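Local coordinates for protein histone-lysine N-methyltransferase, H3 lysine-9 specific SUVH6 (Arabidopsis thaliana, PDB 6A5K) that transfers methyl groups from S-adenosylmethionine to histone H3 and probably recognises DNA methylated in non-CG contexts through its SRA domain, at residues 201-204 against 210-213; 156-161 against 213-218; 100-105 against 165-170; 70-75 against 87-92. The protein carries 1 engineered substitution. All coordinates share one frame; numbering follows the deposited sequence.

All four contacts lie within the SRA domain. Contacts 1 and 2 share Phe213 and strand 211-219, but contact 1 is a surface contact of hairpin strands, held by backbone hydrogen bonds and polar side chains, whereas contact 2 is buried and joins that strand to helix 156-167 by ring and aliphatic packing. Contact 3, partly buried, takes the C-terminal end of the same helix and sets it on a hairpin turn through a tyrosine, a lysine side chain and two methyl groups. Contact 4 is a buried, wholly aliphatic meeting of two loops, its centre about 20 Å from that of contact 2 and closest of the four to the centre of the chain.

Contact 1 of 4, residues 201-204 against 210-213; sequences YWQQ and MNVF
The rings of Tyr201 and Phe213 lie side by side and point the same way: Phe213 CD2 comes to the edge of the Tyr201 ring, near its plane, 3.9 Å from Tyr201 CD1. Gln203 runs along the phenylalanine too, its amide meeting the ring obliquely with the planes 42° apart and Gln203 OE1 3.6 Å from Phe213 CE2. An extended chain, with CG anti to the backbone N (chi1 168°), lifts this amide level with Asn211, whose own amide plane stands nearly perpendicular to it. Gln203 NE2 donates to Asn211 OD1, although crowding round OD1 in the model makes the details doubtful. Putting a leucine in place of Asn211 would probably leave Gln203 NE2 without this acceptor and the glutamine amide freer to turn. On the other side of the sheet the indole of Trp202 holds Gln204 OE1 at its edge, in the ring plane, through a 2.9 Å bond from Trp202 NE1, and Gln204 CG rests 4.1 Å from Val212 CG2. Gln204 and Val212 form an antiparallel hydrogen-bonded pair, Gln204 N to Val212 O 2.9 Å and Val212 N to Gln204 O 2.7 Å, both nearly straight. Gln203 with Phe213 is the neighbouring non-hydrogen-bonded pair. Amides and rings pack on the two faces of this hairpin end, but its register rests on the two straight backbone bonds, the side-chain amide bond being the less certain element.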
loop_
_atom_site.group_PDB
_atom_site.type_symbol
_atom_site.label_atom_id
_atom_site.label_comp_id
_atom_site.label_asym_id
_atom_site.label_seq_id
_atom_site.Cartn_x
_atom_site.Cartn_y
_atom_site.Cartn_z
ATOM N N TYR A 201 -4.881 34.591 12.493
ATOM C CA TYR A 201 -4.483 34.841 11.122
ATOM C C TYR A 201 -3.898 36.239 10.988
ATOM O O TYR A 201 -4.076 37.102 11.852
ATOM C CB TYR A 201 -5.660 34.647 10.161
ATOM C CG TYR A 201 -6.622 35.809 10.070
ATOM C CD1 TYR A 201 -6.555 36.700 9.010
ATOM C CD2 TYR A 201 -7.606 36.003 11.028
ATOM C CE1 TYR A 201 -7.431 37.765 8.916
ATOM C CE2 TYR A 201 -8.490 37.062 10.940
ATOM C CZ TYR A 201 -8.396 37.938 9.881
ATOM O OH TYR A 201 -9.268 38.993 9.784
ATOM N N TRP A 202 -3.173 36.454 9.906
ATOM C CA TRP A 202 -2.621 37.763 9.644
ATOM C C TRP A 202 -2.488 37.951 8.156
ATOM O O TRP A 202 -2.769 37.055 7.370
ATOM C CB TRP A 202 -1.270 37.947 10.339
ATOM C CG TRP A 202 -0.204 37.001 9.887
ATOM C CD1 TRP A 202 0.745 37.234 8.937
ATOM C CD2 TRP A 202 0.035 35.674 10.377
ATOM N NE1 TRP A 202 1.562 36.138 8.804
ATOM C CE2 TRP A 202 1.148 35.166 9.675
ATOM C CE3 TRP A 202 -0.578 34.873 11.345
ATOM C CZ2 TRP A 202 1.656 33.886 9.903
ATOM C CZ3 TRP A 202 -0.070 33.598 11.572
ATOM C CH2 TRP A 202 1.038 33.120 10.853
ATOM N N GLN A 203 -2.040 39.131 7.781
ATOM C CA GLN A 203 -2.051 39.526 6.398
ATOM C C GLN A 203 -0.695 40.148 6.064
ATOM O O GLN A 203 -0.199 40.995 6.802
ATOM C CB GLN A 203 -3.238 40.470 6.190
ATOM C CG GLN A 203 -3.297 41.228 4.915
ATOM C CD GLN A 203 -4.698 41.765 4.645
ATOM O OE1 GLN A 203 -5.497 41.947 5.564
ATOM N NE2 GLN A 203 -5.004 42.004 3.378
ATOM N N GLN A 204 -0.074 39.690 4.981
ATOM C CA GLN A 204 1.260 40.160 4.619
ATOM C C GLN A 204 1.485 40.140 3.109
ATOM O O GLN A 204 0.705 39.549 2.364
ATOM C CB GLN A 204 2.332 39.307 5.306
ATOM C CG GLN A 204 2.289 37.841 4.907
ATOM C CD GLN A 204 3.415 37.030 5.521
ATOM O OE1 GLN A 204 3.513 36.903 6.741
ATOM N NE2 GLN A 204 4.278 36.484 4.673
HETATM N N MSE A 210 2.204 40.495 -3.924
HETATM C CA MSE A 210 0.879 40.987 -3.586
HETATM C C MSE A 210 0.416 40.410 -2.246
HETATM O O MSE A 210 1.056 39.528 -1.681
HETATM C CB MSE A 210 -0.112 40.645 -4.701
HETATM C CG MSE A 210 -1.156 41.716 -4.966
HETATM SE SE MSE A 210 -0.473 43.385 -5.727
HETATM C CE MSE A 210 0.974 42.670 -6.825
ATOM N N ASN A 211 -0.709 40.916 -1.763
ATOM C CA ASN A 211 -1.205 40.652 -0.417
ATOM C C ASN A 211 -1.775 39.243 -0.207
ATOM O O ASN A 211 -2.572 38.771 -1.017
ATOM C CB ASN A 211 -2.265 41.699 -0.100
ATOM C CG ASN A 211 -2.420 41.949 1.369
ATOM O OD1 ASN A 211 -2.919 41.094 2.089
ATOM N ND2 ASN A 211 -2.002 43.127 1.829
ATOM N N VAL A 212 -1.375 38.573 0.877
ATOM C CA VAL A 212 -1.906 37.243 1.188
ATOM C C VAL A 212 -2.271 37.050 2.665
ATOM O O VAL A 212 -1.727 37.710 3.550
ATOM C CB VAL A 212 -0.907 36.121 0.805
ATOM C CG1 VAL A 212 -0.608 36.143 -0.689
ATOM C CG2 VAL A 212 0.374 36.236 1.624
ATOM N N PHE A 213 -3.187 36.124 2.916
ATOM C CA PHE A 213 -3.554 35.749 4.277
ATOM C C PHE A 213 -2.785 34.519 4.738
ATOM O O PHE A 213 -2.587 33.575 3.972
ATOM C CB PHE A 213 -5.060 35.484 4.384
ATOM C CG PHE A 213 -5.901 36.705 4.178
ATOM C CD1 PHE A 213 -6.411 37.012 2.926
ATOM C CD2 PHE A 213 -6.173 37.557 5.235
ATOM C CE1 PHE A 213 -7.185 38.144 2.738
ATOM C CE2 PHE A 213 -6.945 38.693 5.051
ATOM C CZ PHE A 213 -7.451 38.986 3.803
#

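Contact 2 of 4, residues 156-161 against 213-218; sequences TGNLAL and FKFQLR
Leu161 lays its CD2 methyl over one face of the Phe215 ring, 3.6 Å from the ring centroid and only 12° off the normal, a well-centred CH-pi contact. With CG roughly anti to the backbone N (chi1 -157°), the rest of the leucine spreads across the same ring, Leu161 CB lying 3.8 Å from Phe215 CE2. The far end of the ring reaches the helix backbone obliquely, Phe215 CZ being 3.6 Å from Asn158 O. One turn before Leu161, Asn158 sets its amide alongside the two phenylalanines, and its ND2 comes 3.8 Å from Phe213 CD1.

Outside this shell, Asn158 OD1 accepts from Gln132 N, and ND2 is weakly bonded to Lys153 O. Phe215 is paired through its backbone with Tyr129 of strand 126-130, on which Leu161 also packs. An alanine in place of Phe215 would take away the surface under Leu161 CD2 and is likely to open a gap between helix 156-167 and the sheet.

This is a helix packed on the sheet of the SRA domain, the segments 34° apart with axes 10.1 Å from each other. No hydrogen bond crosses, so cohesion rests on dispersion and burial, while the one amide at the interface has its polar atoms satisfied elsewhere.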
loop_
_atom_site.group_PDB
_atom_site.type_symbol
_atom_site.label_atom_id
_atom_site.label_comp_id
_atom_site.label_asym_id
_atom_site.label_seq_id
_atom_site.Cartn_x
_atom_site.Cartn_y
_atom_site.Cartn_z
ATOM N N THR A 156 -15.114 33.702 1.051
ATOM C CA THR A 156 -15.168 32.251 0.833
ATOM C C THR A 156 -14.273 31.439 1.781
ATOM O O THR A 156 -14.449 31.483 2.999
ATOM C CB THR A 156 -14.802 31.900 -0.628
ATOM O OG1 THR A 156 -13.522 32.453 -0.956
ATOM C CG2 THR A 156 -15.842 32.464 -1.587
ATOM N N GLY A 157 -13.320 30.701 1.216
ATOM C CA GLY A 157 -12.435 29.852 1.999
ATOM C C GLY A 157 -11.642 30.563 3.083
ATOM O O GLY A 157 -11.593 30.116 4.233
ATOM N N ASN A 158 -11.012 31.674 2.722
ATOM C CA ASN A 158 -10.231 32.430 3.691
ATOM C C ASN A 158 -11.099 32.914 4.855
ATOM O O ASN A 158 -10.694 32.835 6.026
ATOM C CB ASN A 158 -9.537 33.610 3.015
ATOM C CG ASN A 158 -8.426 33.172 2.070
ATOM O OD1 ASN A 158 -7.932 32.045 2.149
ATOM N ND2 ASN A 158 -8.026 34.066 1.173
ATOM N N LEU A 159 -12.295 33.401 4.528
ATOM C CA LEU A 159 -13.237 33.874 5.539
ATOM C C LEU A 159 -13.701 32.730 6.433
ATOM O O LEU A 159 -13.867 32.903 7.638
ATOM C CB LEU A 159 -14.448 34.552 4.882
ATOM C CG LEU A 159 -15.526 35.097 5.825
ATOM C CD1 LEU A 159 -14.944 36.155 6.754
ATOM C CD2 LEU A 159 -16.695 35.667 5.044
ATOM N N ALA A 160 -13.908 31.555 5.843
ATOM C CA ALA A 160 -14.342 30.395 6.614
ATOM C C ALA A 160 -13.263 29.974 7.608
ATOM O O ALA A 160 -13.553 29.651 8.765
ATOM C CB ALA A 160 -14.687 29.239 5.692
ATOM N N LEU A 161 -12.018 29.969 7.141
ATOM C CA LEU A 161 -10.895 29.594 7.991
ATOM C C LEU A 161 -10.747 30.610 9.123
ATOM O O LEU A 161 -10.466 30.243 10.266
ATOM C CB LEU A 161 -9.611 29.494 7.163
ATOM C CG LEU A 161 -8.435 28.647 7.656
ATOM C CD1 LEU A 161 -8.874 27.270 8.156
ATOM C CD2 LEU A 161 -7.394 28.515 6.543
ATOM N N PHE A 213 -3.187 36.124 2.916
ATOM C CA PHE A 213 -3.554 35.749 4.277
ATOM C C PHE A 213 -2.785 34.519 4.738
ATOM O O PHE A 213 -2.587 33.575 3.972
ATOM C CB PHE A 213 -5.060 35.484 4.384
ATOM C CG PHE A 213 -5.901 36.705 4.178
ATOM C CD1 PHE A 213 -6.411 37.012 2.926
ATOM C CD2 PHE A 213 -6.173 37.557 5.235
ATOM C CE1 PHE A 213 -7.185 38.144 2.738
ATOM C CE2 PHE A 213 -6.945 38.693 5.051
ATOM C CZ PHE A 213 -7.451 38.986 3.803
ATOM N N LYS A 214 -2.360 34.537 5.997
ATOM C CA LYS A 214 -1.704 33.388 6.601
ATOM C C LYS A 214 -2.406 33.032 7.908
ATOM O O LYS A 214 -2.888 33.911 8.618
ATOM C CB LYS A 214 -0.222 33.671 6.839
ATOM C CG LYS A 214 0.558 33.943 5.561
ATOM C CD LYS A 214 1.894 33.226 5.560
ATOM C CE LYS A 214 2.602 33.388 4.226
ATOM N NZ LYS A 214 3.825 32.538 4.140
ATOM N N PHE A 215 -2.455 31.740 8.214
ATOM C CA PHE A 215 -3.204 31.221 9.353
ATOM C C PHE A 215 -2.296 30.326 10.185
ATOM O O PHE A 215 -1.517 29.553 9.633
ATOM C CB PHE A 215 -4.436 30.421 8.883
ATOM C CG PHE A 215 -5.381 31.205 8.010
ATOM C CD1 PHE A 215 -5.127 31.361 6.652
ATOM C CD2 PHE A 215 -6.535 31.765 8.541
ATOM C CE1 PHE A 215 -5.999 32.074 5.844
ATOM C CE2 PHE A 215 -7.415 32.479 7.743
ATOM C CZ PHE A 215 -7.144 32.638 6.391
ATOM N N GLN A 216 -2.386 30.419 11.506
ATOM C CA GLN A 216 -1.669 29.473 12.351
ATOM C C GLN A 216 -2.641 28.459 12.934
ATOM O O GLN A 216 -3.633 28.830 13.547
ATOM C CB GLN A 216 -0.913 30.188 13.476
ATOM C CG GLN A 216 -0.302 29.235 14.489
ATOM C CD GLN A 216 0.547 29.946 15.514
ATOM O OE1 GLN A 216 1.577 30.526 15.181
ATOM N NE2 GLN A 216 0.122 29.907 16.768
ATOM N N LEU A 217 -2.351 27.180 12.730
ATOM C CA LEU A 217 -3.161 26.101 13.279
ATOM C C LEU A 217 -2.342 25.278 14.264
ATOM O O LEU A 217 -1.128 25.149 14.116
ATOM C CB LEU A 217 -3.701 25.193 12.170
ATOM C CG LEU A 217 -4.649 25.790 11.124
ATOM C CD1 LEU A 217 -3.880 26.542 10.041
ATOM C CD2 LEU A 217 -5.537 24.713 10.506
ATOM N N ARG A 218 -3.012 24.726 15.271
ATOM C CA ARG A 218 -2.350 23.869 16.246
ATOM C C ARG A 218 -3.112 22.555 16.389
ATOM O O ARG A 218 -4.338 22.538 16.519
ATOM C CB ARG A 218 -2.225 24.569 17.606
ATOM C CG ARG A 218 -1.455 23.754 18.639
ATOM C CD ARG A 218 -1.398 24.462 19.994
ATOM N NE ARG A 218 -0.770 25.778 19.901
ATOM C CZ ARG A 218 0.530 26.002 20.071
ATOM N NH1 ARG A 218 1.349 24.994 20.340
ATOM N NH2 ARG A 218 1.013 27.233 19.970
#

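Contact 3 of 4, residues 100-105 against 165-170; sequences MKYGKA and IEKQTP
Tyr102 and Lys167 slide past each other in opposite directions, the lysine stem running along the edge of the tyrosine ring. Lys167 CE lies near the ring plane, 3.7 Å from Tyr102 CD1, and CD follows at 3.9 Å from Tyr102 CE1; the aliphatic stem thus brushes the rim of the ring, and the ammonium group is carried beyond it. Bends at chi2 (-70°) and chi4 (-86°) swing Lys167 NZ to the methyl of Ala105, 3.8 Å from Ala105 CB. Thr169 comes from the opposite direction and meets the ring obliquely by the hydroxyl end, its CG2 methyl 3.8 Å from Tyr102 CE2 and equally near CZ. No hydrogen bond joins the two segments; Tyr102 meets the other one through carbon contacts, with Lys167 at its CD1/CE1 edge and Thr169 CG2 near CE2 and CZ.

Both backbones turn here. Tyr102 to Ala105 form a type II' beta turn with Gly103 at positive phi, closed by Ala105 N to Tyr102 O at 2.8 Å, which puts the tyrosine and the alanine methyl toward the helix end. Across from it, Gln168 leaves the helix with positive phi, and its NE2 turns back to Ile165 O at 2.7 Å, almost straight (177°) and on a lone pair in the carbonyl plane, and also bonds Val198 O of strand 190-205. The contact thus seats the end of helix 156-167 on the hairpin of strands 97-102 and 105-113, with Val107 of the latter touching Tyr102, Lys167 and Thr169, just before the chain enters strand 171-176, which runs parallel to 105-113.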
loop_
_atom_site.group_PDB
_atom_site.type_symbol
_atom_site.label_atom_id
_atom_site.label_comp_id
_atom_site.label_asym_id
_atom_site.label_seq_id
_atom_site.Cartn_x
_atom_site.Cartn_y
_atom_site.Cartn_z
HETATM N N MSE A 100 -18.087 24.665 5.297
HETATM C CA MSE A 100 -19.502 24.340 5.358
HETATM C C MSE A 100 -20.241 25.368 6.196
HETATM O O MSE A 100 -19.639 26.081 7.001
HETATM C CB MSE A 100 -19.711 22.931 5.927
HETATM C CG MSE A 100 -19.658 22.838 7.443
HETATM SE SE MSE A 100 -19.852 20.997 8.130
HETATM C CE MSE A 100 -20.379 21.469 9.948
ATOM N N LYS A 101 -21.549 25.441 5.986
ATOM C CA LYS A 101 -22.422 26.308 6.761
ATOM C C LYS A 101 -22.339 25.930 8.238
ATOM O O LYS A 101 -22.324 24.751 8.583
ATOM C CB LYS A 101 -23.856 26.196 6.235
ATOM C CG LYS A 101 -24.820 27.239 6.732
ATOM C CD LYS A 101 -26.146 27.153 5.981
ATOM C CE LYS A 101 -26.956 28.435 6.150
ATOM N NZ LYS A 101 -28.021 28.580 5.116
ATOM N N TYR A 102 -22.252 26.931 9.107
ATOM C CA TYR A 102 -22.206 26.689 10.545
ATOM C C TYR A 102 -22.932 27.807 11.266
ATOM O O TYR A 102 -22.399 28.906 11.400
ATOM C CB TYR A 102 -20.763 26.592 11.043
ATOM C CG TYR A 102 -20.646 26.199 12.499
ATOM C CD1 TYR A 102 -20.713 27.145 13.509
ATOM C CD2 TYR A 102 -20.458 24.876 12.859
ATOM C CE1 TYR A 102 -20.607 26.781 14.837
ATOM C CE2 TYR A 102 -20.342 24.505 14.179
ATOM C CZ TYR A 102 -20.422 25.455 15.164
ATOM O OH TYR A 102 -20.313 25.073 16.480
ATOM N N GLY A 103 -24.141 27.523 11.736
ATOM C CA GLY A 103 -24.996 28.565 12.277
ATOM C C GLY A 103 -25.286 29.565 11.175
ATOM O O GLY A 103 -25.722 29.182 10.089
ATOM N N LYS A 104 -25.030 30.840 11.448
ATOM C CA LYS A 104 -25.178 31.894 10.451
ATOM C C LYS A 104 -23.905 32.068 9.643
ATOM O O LYS A 104 -23.863 32.842 8.689
ATOM C CB LYS A 104 -25.531 33.224 11.111
ATOM C CG LYS A 104 -26.919 33.306 11.696
ATOM C CD LYS A 104 -27.141 34.697 12.255
ATOM C CE LYS A 104 -28.588 34.942 12.611
ATOM N NZ LYS A 104 -29.495 34.797 11.437
ATOM N N ALA A 105 -22.863 31.354 10.038
ATOM C CA ALA A 105 -21.563 31.533 9.424
ATOM C C ALA A 105 -21.148 30.330 8.585
ATOM O O ALA A 105 -21.939 29.416 8.329
ATOM C CB ALA A 105 -20.521 31.806 10.496
ATOM N N ILE A 165 -11.526 30.252 13.734
ATOM C CA ILE A 165 -10.875 30.803 14.921
ATOM C C ILE A 165 -11.892 31.177 15.995
ATOM O O ILE A 165 -11.745 30.811 17.166
ATOM C CB ILE A 165 -10.039 32.050 14.575
ATOM C CG1 ILE A 165 -8.958 31.696 13.553
ATOM C CG2 ILE A 165 -9.410 32.648 15.829
ATOM C CD1 ILE A 165 -8.192 32.895 13.030
ATOM N N GLU A 166 -12.927 31.903 15.588
ATOM C CA GLU A 166 -13.948 32.352 16.534
ATOM C C GLU A 166 -14.778 31.195 17.066
ATOM O O GLU A 166 -15.114 31.171 18.249
ATOM C CB GLU A 166 -14.881 33.386 15.902
ATOM C CG GLU A 166 -14.201 34.399 15.009
ATOM C CD GLU A 166 -15.190 35.142 14.124
ATOM O OE1 GLU A 166 -16.411 35.055 14.389
ATOM O OE2 GLU A 166 -14.746 35.824 13.176
ATOM N N LYS A 167 -15.113 30.237 16.204
ATOM C CA LYS A 167 -15.944 29.116 16.644
ATOM C C LYS A 167 -15.129 28.009 17.318
ATOM O O LYS A 167 -15.682 27.175 18.041
ATOM C CB LYS A 167 -16.732 28.539 15.465
ATOM C CG LYS A 167 -17.550 29.566 14.699
ATOM C CD LYS A 167 -18.718 30.068 15.520
ATOM C CE LYS A 167 -19.844 30.545 14.619
ATOM N NZ LYS A 167 -19.657 31.966 14.215
ATOM N N GLN A 168 -13.818 28.016 17.085
ATOM C CA GLN A 168 -12.925 26.970 17.584
ATOM C C GLN A 168 -13.423 25.587 17.183
ATOM O O GLN A 168 -13.446 24.655 17.985
ATOM C CB GLN A 168 -12.760 27.076 19.101
ATOM C CG GLN A 168 -11.846 28.221 19.511
ATOM C CD GLN A 168 -10.432 28.042 18.982
ATOM O OE1 GLN A 168 -9.713 27.130 19.393
ATOM N NE2 GLN A 168 -10.033 28.904 18.050
ATOM N N THR A 169 -13.825 25.479 15.924
ATOM C CA THR A 169 -14.253 24.215 15.340
ATOM C C THR A 169 -13.076 23.510 14.665
ATOM O O THR A 169 -12.164 24.168 14.163
ATOM C CB THR A 169 -15.385 24.442 14.326
ATOM O OG1 THR A 169 -15.055 25.564 13.501
ATOM C CG2 THR A 169 -16.694 24.726 15.049
ATOM N N PRO A 170 -13.088 22.167 14.652
ATOM C CA PRO A 170 -11.937 21.426 14.121
ATOM C C PRO A 170 -11.776 21.547 12.601
ATOM O O PRO A 170 -12.752 21.739 11.872
ATOM C CB PRO A 170 -12.241 19.978 14.525
ATOM C CG PRO A 170 -13.736 19.919 14.566
ATOM C CD PRO A 170 -14.162 21.263 15.109
#

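Contact 4 of 4, residues 70-75 against 87-92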
loop_
_atom_site.group_PDB
_atom_site.type_symbol
_atom_site.label_atom_id
_atom_site.label_comp_id
_atom_site.label_asym_id
_atom_site.label_seq_id
_atom_site.Cartn_x
_atom_site.Cartn_y
_atom_site.Cartn_z
ATOM N N PRO A 70 -15.639 8.960 9.449
ATOM C CA PRO A 70 -15.648 7.532 9.794
ATOM C C PRO A 70 -14.803 6.690 8.833
ATOM O O PRO A 70 -14.933 6.808 7.614
ATOM C CB PRO A 70 -17.132 7.157 9.695
ATOM C CG PRO A 70 -17.855 8.450 9.940
ATOM C CD PRO A 70 -17.003 9.500 9.294
ATOM N N GLY A 71 -13.915 5.869 9.382
ATOM C CA GLY A 71 -13.119 4.977 8.558
ATOM C C GLY A 71 -11.868 5.606 7.963
ATOM O O GLY A 71 -11.112 4.939 7.260
ATOM N N VAL A 72 -11.651 6.890 8.236
ATOM C CA VAL A 72 -10.437 7.567 7.800
ATOM C C VAL A 72 -9.541 7.825 9.008
ATOM O O VAL A 72 -9.977 8.404 10.003
ATOM C CB VAL A 72 -10.742 8.900 7.080
ATOM C CG1 VAL A 72 -9.445 9.605 6.707
ATOM C CG2 VAL A 72 -11.585 8.652 5.839
ATOM N N GLU A 73 -8.287 7.400 8.920
ATOM C CA GLU A 73 -7.411 7.425 10.086
ATOM C C GLU A 73 -6.175 8.285 9.870
ATOM O O GLU A 73 -5.644 8.354 8.761
ATOM C CB GLU A 73 -7.005 5.990 10.456
ATOM C CG GLU A 73 -8.203 5.103 10.794
ATOM C CD GLU A 73 -7.809 3.707 11.235
ATOM O OE1 GLU A 73 -6.603 3.387 11.194
ATOM O OE2 GLU A 73 -8.710 2.930 11.625
ATOM N N VAL A 74 -5.728 8.938 10.943
ATOM C CA VAL A 74 -4.491 9.707 10.932
ATOM C C VAL A 74 -3.358 8.877 10.325
ATOM O O VAL A 74 -3.164 7.721 10.694
ATOM C CB VAL A 74 -4.111 10.166 12.355
ATOM C CG1 VAL A 74 -2.686 10.703 12.399
ATOM C CG2 VAL A 74 -5.103 11.219 12.854
ATOM N N GLY A 75 -2.639 9.459 9.371
ATOM C CA GLY A 75 -1.552 8.764 8.707
ATOM C C GLY A 75 -1.917 8.199 7.343
ATOM O O GLY A 75 -1.021 7.875 6.555
ATOM N N LEU A 87 -13.984 10.129 -1.020
ATOM C CA LEU A 87 -14.258 9.785 0.376
ATOM C C LEU A 87 -14.997 10.879 1.146
ATOM O O LEU A 87 -15.445 10.655 2.274
ATOM C CB LEU A 87 -12.948 9.464 1.101
ATOM C CG LEU A 87 -12.132 8.276 0.590
ATOM C CD1 LEU A 87 -10.879 8.067 1.460
ATOM C CD2 LEU A 87 -12.996 7.030 0.562
ATOM N N GLY A 88 -15.123 12.055 0.541
ATOM C CA GLY A 88 -15.754 13.183 1.205
ATOM C C GLY A 88 -14.884 13.815 2.279
ATOM O O GLY A 88 -15.386 14.485 3.182
ATOM N N ILE A 89 -13.577 13.595 2.191
ATOM C CA ILE A 89 -12.622 14.195 3.126
ATOM C C ILE A 89 -12.430 15.678 2.817
ATOM O O ILE A 89 -12.329 16.519 3.715
ATOM C CB ILE A 89 -11.243 13.500 3.057
ATOM C CG1 ILE A 89 -11.339 12.050 3.530
ATOM C CG2 ILE A 89 -10.205 14.253 3.885
ATOM C CD1 ILE A 89 -10.054 11.279 3.337
ATOM N N HIS A 90 -12.353 15.968 1.526
ATOM C CA HIS A 90 -12.061 17.300 1.013
ATOM C C HIS A 90 -12.694 17.361 -0.365
ATOM O O HIS A 90 -12.313 16.602 -1.255
ATOM C CB HIS A 90 -10.547 17.543 0.956
ATOM C CG HIS A 90 -10.160 18.939 0.575
ATOM N ND1 HIS A 90 -10.147 19.980 1.482
ATOM C CD2 HIS A 90 -9.736 19.460 -0.599
ATOM C CE1 HIS A 90 -9.741 21.083 0.878
ATOM N NE2 HIS A 90 -9.492 20.798 -0.388
ATOM N N LYS A 91 -13.680 18.235 -0.534
ATOM C CA LYS A 91 -14.504 18.213 -1.742
ATOM C C LYS A 91 -13.900 18.930 -2.959
ATOM O O LYS A 91 -13.970 18.395 -4.064
ATOM C CB LYS A 91 -15.890 18.789 -1.436
ATOM C CG LYS A 91 -16.688 17.961 -0.435
ATOM C CD LYS A 91 -17.239 16.703 -1.084
ATOM C CE LYS A 91 -17.900 15.785 -0.064
ATOM N NZ LYS A 91 -18.889 16.514 0.780
ATOM N N PRO A 92 -13.306 20.132 -2.779
ATOM C CA PRO A 92 -12.770 20.809 -3.968
ATOM C C PRO A 92 -11.678 20.010 -4.671
ATOM O O PRO A 92 -10.792 19.451 -4.016
ATOM C CB PRO A 92 -12.196 22.114 -3.402
ATOM C CG PRO A 92 -12.957 22.352 -2.147
ATOM C CD PRO A 92 -13.186 20.981 -1.579
#
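Val72 holds CG1 anti to its backbone nitrogen (chi1 177°), with CG2 beside that nitrogen, so that both methyls are presented to Ile89. Ile89 answers with a chain extended at chi2 (174°), which makes CD1 its leading atom, and the two side chains reach toward each other tip to tip. Ile89 CD1 faces both valine methyls almost equally, 3.8 Å from Val72 CG1 and 3.9 Å from Val72 CG2, and Ile89 CG1 follows behind at 4.1 Å from Val72 CG2. Leu87 joins at longer range, with its CD1 4.5 Å from Val72 CG2. Every touching atom is an aliphatic carbon, so the contact rests on van der Waals packing.

Around the three side chains, Phe78 of strand 77-78 packs on both Leu87 and Ile89, while Val10 and Leu14 of helix 5-29 touch Leu87. The backbone carbonyls beside them are taken up by other side chains, Leu87 O by Asn60 ND2 and Ile89 O by Arg172 NH2.

Between Leu87 and Ile89 stands Gly88, whose positive phi (74°) turns the chain out of helix 81-87. The bonds Ile89 N to Leu84 O and Gly88 N to Asn85 O make this a Schellman motif with Gly88 as the C-prime residue, a C-terminal helix-capping motif whose neighbouring apolar residues here pack on the loop that leads into strand 77-78.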